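Local coordinates for protein lectin (Trichosanthes anguina, PDB 4HR6) that binds galactosides through its ricin-type beta-trefoil domains and is a nontoxic three-chain homologue of type II ribosome-inactivating proteins, at residues Met159-Cys164 / Met235-Ser240; Val191-Ser196 / Asn200-Thr205. All blocks are in the same frame, centred on the assembly; numbering follows the deposited sequence.

Contact 1 (Met159-Cys164 / Met235-Ser240); sequences MWLEEC and MDVARS. With AMG (methyl alpha-D-galactopyranoside), chain E.
Asp236 OD1 is gripped from two directions: the sugar hydroxyl O3 of the methyl alpha-D-galactopyranoside donates to it over 2.6 Å, and the Gln258 side chain gives it a second hydrogen bond. This is a galactoside site of a ricin-type beta-trefoil domain, packed against strand 158-163. The other carboxylate oxygen, Asp236 OD2, accepts from sugar O4 at 3.1 Å, so the acid spans two neighbouring hydroxyls. With CG anti to the backbone N (chi1 172°), the carboxylate is carried out to the sugar. O4 is held a second time by the backbone, Arg239 N standing 3.0 Å from it with an N-H...O angle of 161°. That amide is set by a type II beta turn over Val237-Ser240: Ser240 N closes on Val237 O at 3.1 Å, and Arg239 lies in the left-handed region. Asn257 bonds to both the Val237 carbonyl and the sugar, tying turn and ligand together, and His253 and Asp199 also hydrogen-bond to the sugar.

Behind the binding strand the contact is purely apolar. The touching parts, Met159-Leu161 and Met235-Val237, run 55° apart and do not pair: the nearest CA atoms, of Leu161 and Val237, are 8.6 Å from each other. The side chains of these two residues bridge the gap tip to tip. At the start of both segments, Met159 CE comes to 4.3 Å from Met235 SD, with Ile247 touching both methionines. Within 159-164, Trp160 NE1 bonds to the anti lone pair of Glu162 OE1, close to the ring plane. The tightest point between the strands is Leu161 CD1 against Val237 CG2, at 3.5 Å.

Contact 2 (Val191-Ser196 / Asn200-Thr205); sequences VTASSS and NWKVIT
Thr192 and Thr205 form an antiparallel hydrogen-bonded pair in a beta hairpin of the second trefoil lectin domain, whose strands run 152° apart in direction. Backbone bonds come first. Thr192 N reaches Thr205 O at 2.8 Å, and the return bond from Thr205 N to Thr192 O is just as short and nearly straight (171°). Ala193 and Ile204 follow as a non-hydrogen-bonded pair, then Ser194 N donates to Val203 O, again at 2.8 Å. Here the ladder changes. The chain turns a corner at Ser195, and Val203 N bonds to Ser196 O at 3.1 Å, so the bond skips past the Ser194 carbonyl. A CA-H...O contact, Ile204 CA to Thr192 O at 3.4 Å, supplements the ladder.

The apolar contacts centre on Ile204, which forks: the side chains of Ile204 and Val191 cross obliquely, bringing Ile204 CG2 to a tight 3.4 Å from Val191 CG1, while Ile204 CD1 lies over Ala193 CB at 3.8 Å. Trp217 and Met159 also pack on Ile204, so this side of the hairpin faces the domain interior.

Polar and mixed contacts lie along the other parts of the hairpin. Thr192 OG1 hydrogen-bonds to Cys190 O and to Gln215 NE2. Lys202 folds back, bent at chi3 (81°) and again at chi4, so that its methylenes wrap round the Ser194 carbonyl instead of extending straight outward.

As for the surroundings, the Trp201 ring meets that of His250, and the nearest side-chain atom of Trp201 is about 4 Å from the nearest atom of the bound galactoside, consistent with a place at the margin of the site. In Thr205 the methyl lies between its own backbone N and carbonyl carbon, which brings CG2 to 3.2 Å from Ser194 OG.

Both contacts lie in the second ricin-type beta-trefoil domain, with centres 13 Å apart. Along the chain the order is 159-164, then the hairpin 191-196 and 200-205, then 235-240, so contact 2 is closed within a few residues while contact 1 joins chain parts on both sides of it. Strands 201-208 and 234-237 belong to one sheet, each pairing with 247-250; strand 158-163 pairs elsewhere, with 148-153. The two contacts meet through Met159, whose CE lies 3.3 Å from Ile204 CG2, and through Met235 on Val191. These contacts suggest a common apolar interior behind the strand that carries the galactoside site.

Contact 1 (Met159-Cys164 / Met235-Ser240)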
loop_
_atom_site.group_PDB
_atom_site.type_symbol
_atom_site.label_atom_id
_atom_site.label_comp_id
_atom_site.label_asym_id
_atom_site.label_seq_id
_atom_site.Cartn_x
_atom_site.Cartn_y
_atom_site.Cartn_z
ATOM N N MET C 159 -12.193 3.705 -21.188
ATOM C CA MET C 159 -10.898 3.863 -20.527
ATOM C C MET C 159 -9.783 2.978 -21.082
ATOM O O MET C 159 -10.012 1.832 -21.453
ATOM C CB MET C 159 -11.032 3.674 -19.002
ATOM C CG MET C 159 -11.226 2.243 -18.530
ATOM S SD MET C 159 -10.830 2.093 -16.773
ATOM C CE MET C 159 -10.156 0.433 -16.750
ATOM N N TRP C 160 -8.583 3.551 -21.156
ATOM C CA TRP C 160 -7.369 2.820 -21.521
ATOM C C TRP C 160 -6.121 3.593 -21.064
ATOM O O TRP C 160 -6.215 4.647 -20.427
ATOM C CB TRP C 160 -7.314 2.550 -23.039
ATOM C CG TRP C 160 -7.467 3.775 -23.899
ATOM C CD1 TRP C 160 -6.565 4.786 -24.074
ATOM C CD2 TRP C 160 -8.600 4.108 -24.710
ATOM N NE1 TRP C 160 -7.075 5.743 -24.930
ATOM C CE2 TRP C 160 -8.318 5.338 -25.344
ATOM C CE3 TRP C 160 -9.825 3.477 -24.967
ATOM C CZ2 TRP C 160 -9.221 5.956 -26.211
ATOM C CZ3 TRP C 160 -10.719 4.091 -25.826
ATOM C CH2 TRP C 160 -10.413 5.319 -26.439
ATOM N N LEU C 161 -4.956 3.073 -21.422
ATOM C CA LEU C 161 -3.686 3.681 -21.042
ATOM C C LEU C 161 -3.199 4.756 -22.009
ATOM O O LEU C 161 -3.116 4.550 -23.222
ATOM C CB LEU C 161 -2.631 2.590 -20.873
ATOM C CG LEU C 161 -2.937 1.668 -19.690
ATOM C CD1 LEU C 161 -2.061 0.425 -19.729
ATOM C CD2 LEU C 161 -2.769 2.427 -18.390
ATOM N N GLU C 162 -2.904 5.916 -21.444
ATOM C CA GLU C 162 -2.305 7.018 -22.156
ATOM C C GLU C 162 -1.040 7.409 -21.393
ATOM O O GLU C 162 -0.799 6.920 -20.290
ATOM C CB GLU C 162 -3.290 8.184 -22.212
ATOM C CG GLU C 162 -4.487 7.917 -23.126
ATOM C CD GLU C 162 -4.111 7.890 -24.609
ATOM O OE1 GLU C 162 -4.692 7.079 -25.366
ATOM O OE2 GLU C 162 -3.223 8.668 -25.018
ATOM N N GLU C 163 -0.230 8.269 -21.998
ATOM C CA GLU C 163 0.941 8.810 -21.352
ATOM C C GLU C 163 0.475 9.693 -20.207
ATOM O O GLU C 163 -0.422 10.522 -20.382
ATOM C CB GLU C 163 1.770 9.644 -22.337
ATOM C CG GLU C 163 3.264 9.653 -22.051
ATOM C CD GLU C 163 3.961 8.366 -22.478
ATOM O OE1 GLU C 163 4.738 7.811 -21.670
ATOM O OE2 GLU C 163 3.736 7.905 -23.618
ATOM N N CYS C 164 1.101 9.531 -19.046
ATOM C CA CYS C 164 0.766 10.333 -17.879
ATOM C C CYS C 164 1.055 11.793 -18.111
ATOM O O CYS C 164 2.096 12.135 -18.662
ATOM C CB CYS C 164 1.563 9.873 -16.656
ATOM S SG CYS C 164 1.288 8.151 -16.254
ATOM N N MET C 235 -7.364 -6.998 -13.268
ATOM C CA MET C 235 -7.280 -6.030 -14.337
ATOM C C MET C 235 -5.977 -6.280 -15.111
ATOM O O MET C 235 -4.943 -6.624 -14.528
ATOM C CB MET C 235 -7.331 -4.630 -13.734
ATOM C CG MET C 235 -7.767 -3.547 -14.686
ATOM S SD MET C 235 -8.180 -1.994 -13.874
ATOM C CE MET C 235 -9.592 -2.472 -12.902
ATOM N N ASP C 236 -6.043 -6.139 -16.432
ATOM C CA ASP C 236 -5.043 -6.726 -17.322
ATOM C C ASP C 236 -5.031 -5.965 -18.644
ATOM O O ASP C 236 -6.080 -5.771 -19.268
ATOM C CB ASP C 236 -5.365 -8.218 -17.525
ATOM C CG ASP C 236 -4.495 -8.898 -18.590
ATOM O OD1 ASP C 236 -4.173 -10.103 -18.448
ATOM O OD2 ASP C 236 -4.152 -8.240 -19.576
ATOM N N VAL C 237 -3.841 -5.528 -19.046
ATOM C CA VAL C 237 -3.624 -4.867 -20.320
ATOM C C VAL C 237 -3.490 -5.955 -21.384
ATOM O O VAL C 237 -2.536 -6.742 -21.365
ATOM C CB VAL C 237 -2.364 -3.970 -20.314
ATOM C CG1 VAL C 237 -2.250 -3.196 -21.628
ATOM C CG2 VAL C 237 -2.397 -2.993 -19.141
ATOM N N ALA C 238 -4.467 -6.004 -22.292
ATOM C CA ALA C 238 -4.587 -7.086 -23.281
ATOM C C ALA C 238 -3.323 -7.244 -24.113
ATOM O O ALA C 238 -2.860 -6.271 -24.722
ATOM C CB ALA C 238 -5.778 -6.819 -24.195
ATOM N N ARG C 239 -2.767 -8.458 -24.109
ATOM C CA ARG C 239 -1.598 -8.825 -24.929
ATOM C C ARG C 239 -0.331 -8.044 -24.576
ATOM O O ARG C 239 0.583 -7.956 -25.389
ATOM N N SER C 240 -0.285 -7.486 -23.365
ATOM C CA SER C 240 0.723 -6.493 -22.979
ATOM C C SER C 240 0.898 -5.432 -24.067
ATOM O O SER C 240 2.005 -4.943 -24.292
ATOM C CB SER C 240 2.066 -7.165 -22.665
ATOM O OG SER C 240 1.888 -8.266 -21.789
HETATM C C1 AMG E . -1.830 -13.063 -23.119
HETATM C C2 AMG E . -1.439 -12.295 -21.855
HETATM C C3 AMG E . -2.615 -12.213 -20.874
HETATM C C4 AMG E . -3.838 -11.643 -21.579
HETATM C C5 AMG E . -4.110 -12.397 -22.891
HETATM C C6 AMG E . -5.245 -11.782 -23.705
HETATM C C7 AMG E . -1.702 -15.345 -23.792
HETATM O O1 AMG E . -2.155 -14.425 -22.803
HETATM O O2 AMG E . -0.314 -12.946 -21.260
HETATM O O3 AMG E . -2.297 -11.394 -19.739
HETATM O O4 AMG E . -3.628 -10.245 -21.817
HETATM O O5 AMG E . -2.945 -12.411 -23.718
HETATM O O6 AMG E . -5.746 -12.776 -24.610
#

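Contact 2 (Val191-Ser196 / Asn200-Thr205)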
loop_
_atom_site.group_PDB
_atom_site.type_symbol
_atom_site.label_atom_id
_atom_site.label_comp_id
_atom_site.label_asym_id
_atom_site.label_seq_id
_atom_site.Cartn_x
_atom_site.Cartn_y
_atom_site.Cartn_z
ATOM N N VAL C 191 -15.747 2.468 -12.661
ATOM C CA VAL C 191 -15.018 1.500 -13.461
ATOM C C VAL C 191 -15.754 0.178 -13.335
ATOM O O VAL C 191 -16.015 -0.276 -12.232
ATOM C CB VAL C 191 -13.555 1.357 -12.982
ATOM C CG1 VAL C 191 -12.871 0.177 -13.640
ATOM C CG2 VAL C 191 -12.787 2.644 -13.250
ATOM N N THR C 192 -16.082 -0.436 -14.472
ATOM C CA THR C 192 -17.006 -1.582 -14.508
ATOM C C THR C 192 -16.572 -2.606 -15.527
ATOM O O THR C 192 -16.149 -2.245 -16.610
ATOM C CB THR C 192 -18.423 -1.144 -14.925
ATOM O OG1 THR C 192 -18.816 0.037 -14.211
ATOM C CG2 THR C 192 -19.426 -2.276 -14.678
ATOM N N ALA C 193 -16.688 -3.876 -15.180
ATOM C CA ALA C 193 -16.427 -4.956 -16.113
ATOM C C ALA C 193 -17.699 -5.319 -16.936
ATOM O O ALA C 193 -18.689 -5.798 -16.373
ATOM C CB ALA C 193 -15.926 -6.171 -15.355
ATOM N N SER C 194 -17.644 -5.096 -18.254
ATOM C CA SER C 194 -18.743 -5.425 -19.199
ATOM C C SER C 194 -18.921 -6.919 -19.451
ATOM O O SER C 194 -18.088 -7.729 -19.056
ATOM C CB SER C 194 -18.486 -4.768 -20.561
ATOM O OG SER C 194 -18.597 -3.365 -20.473
ATOM N N SER C 195 -20.017 -7.267 -20.127
ATOM C CA SER C 195 -20.245 -8.633 -20.646
ATOM C C SER C 195 -19.629 -8.787 -22.043
ATOM O O SER C 195 -19.336 -9.905 -22.485
ATOM C CB SER C 195 -21.744 -8.956 -20.697
ATOM O OG SER C 195 -22.433 -8.020 -21.518
ATOM N N SER C 196 -19.454 -7.658 -22.728
ATOM C CA SER C 196 -18.657 -7.578 -23.954
ATOM C C SER C 196 -17.218 -8.059 -23.710
ATOM O O SER C 196 -16.606 -7.710 -22.693
ATOM C CB SER C 196 -18.654 -6.134 -24.473
ATOM O OG SER C 196 -17.533 -5.868 -25.302
ATOM N N ASN C 200 -12.065 -13.544 -25.466
ATOM C CA ASN C 200 -12.894 -14.321 -24.519
ATOM C C ASN C 200 -12.730 -13.919 -23.047
ATOM O O ASN C 200 -12.778 -14.762 -22.147
ATOM C CB ASN C 200 -12.687 -15.842 -24.709
ATOM C CG ASN C 200 -13.753 -16.476 -25.589
ATOM O OD1 ASN C 200 -14.292 -17.538 -25.263
ATOM N ND2 ASN C 200 -14.067 -15.824 -26.707
ATOM N N TRP C 201 -12.558 -12.617 -22.816
ATOM C CA TRP C 201 -12.431 -12.053 -21.470
ATOM C C TRP C 201 -13.173 -10.716 -21.415
ATOM O O TRP C 201 -13.190 -9.969 -22.396
ATOM C CB TRP C 201 -10.961 -11.821 -21.122
ATOM C CG TRP C 201 -10.084 -13.053 -21.076
ATOM C CD1 TRP C 201 -9.151 -13.429 -22.002
ATOM C CD2 TRP C 201 -10.022 -14.036 -20.029
ATOM N NE1 TRP C 201 -8.527 -14.595 -21.607
ATOM C CE2 TRP C 201 -9.043 -14.988 -20.402
ATOM C CE3 TRP C 201 -10.701 -14.208 -18.816
ATOM C CZ2 TRP C 201 -8.723 -16.085 -19.604
ATOM C CZ3 TRP C 201 -10.387 -15.311 -18.027
ATOM C CH2 TRP C 201 -9.405 -16.230 -18.424
ATOM N N LYS C 202 -13.759 -10.398 -20.264
ATOM C CA LYS C 202 -14.593 -9.204 -20.138
ATOM C C LYS C 202 -13.765 -7.930 -20.236
ATOM O O LYS C 202 -12.601 -7.909 -19.832
ATOM C CB LYS C 202 -15.380 -9.247 -18.835
ATOM C CG LYS C 202 -16.361 -10.417 -18.779
ATOM C CD LYS C 202 -16.658 -10.876 -17.357
ATOM C CE LYS C 202 -17.693 -9.992 -16.680
ATOM N NZ LYS C 202 -19.081 -10.319 -17.111
ATOM N N VAL C 203 -14.368 -6.880 -20.790
ATOM C CA VAL C 203 -13.684 -5.631 -21.060
ATOM C C VAL C 203 -14.143 -4.581 -20.054
ATOM O O VAL C 203 -15.331 -4.513 -19.707
ATOM C CB VAL C 203 -13.939 -5.141 -22.508
ATOM C CG1 VAL C 203 -13.585 -3.675 -22.679
ATOM C CG2 VAL C 203 -13.142 -5.980 -23.505
ATOM N N ILE C 204 -13.192 -3.764 -19.594
ATOM C CA ILE C 204 -13.449 -2.796 -18.543
ATOM C C ILE C 204 -13.773 -1.459 -19.165
ATOM O O ILE C 204 -13.057 -0.982 -20.043
ATOM C CB ILE C 204 -12.225 -2.587 -17.608
ATOM C CG1 ILE C 204 -11.620 -3.916 -17.144
ATOM C CG2 ILE C 204 -12.623 -1.727 -16.404
ATOM C CD1 ILE C 204 -12.565 -4.802 -16.379
ATOM N N THR C 205 -14.828 -0.833 -18.673
ATOM C CA THR C 205 -15.286 0.432 -19.223
ATOM C C THR C 205 -15.851 1.236 -18.062
ATOM O O THR C 205 -15.780 0.799 -16.921
ATOM C CB THR C 205 -16.337 0.183 -20.361
ATOM O OG1 THR C 205 -16.649 1.405 -21.037
ATOM C CG2 THR C 205 -17.637 -0.438 -19.808
#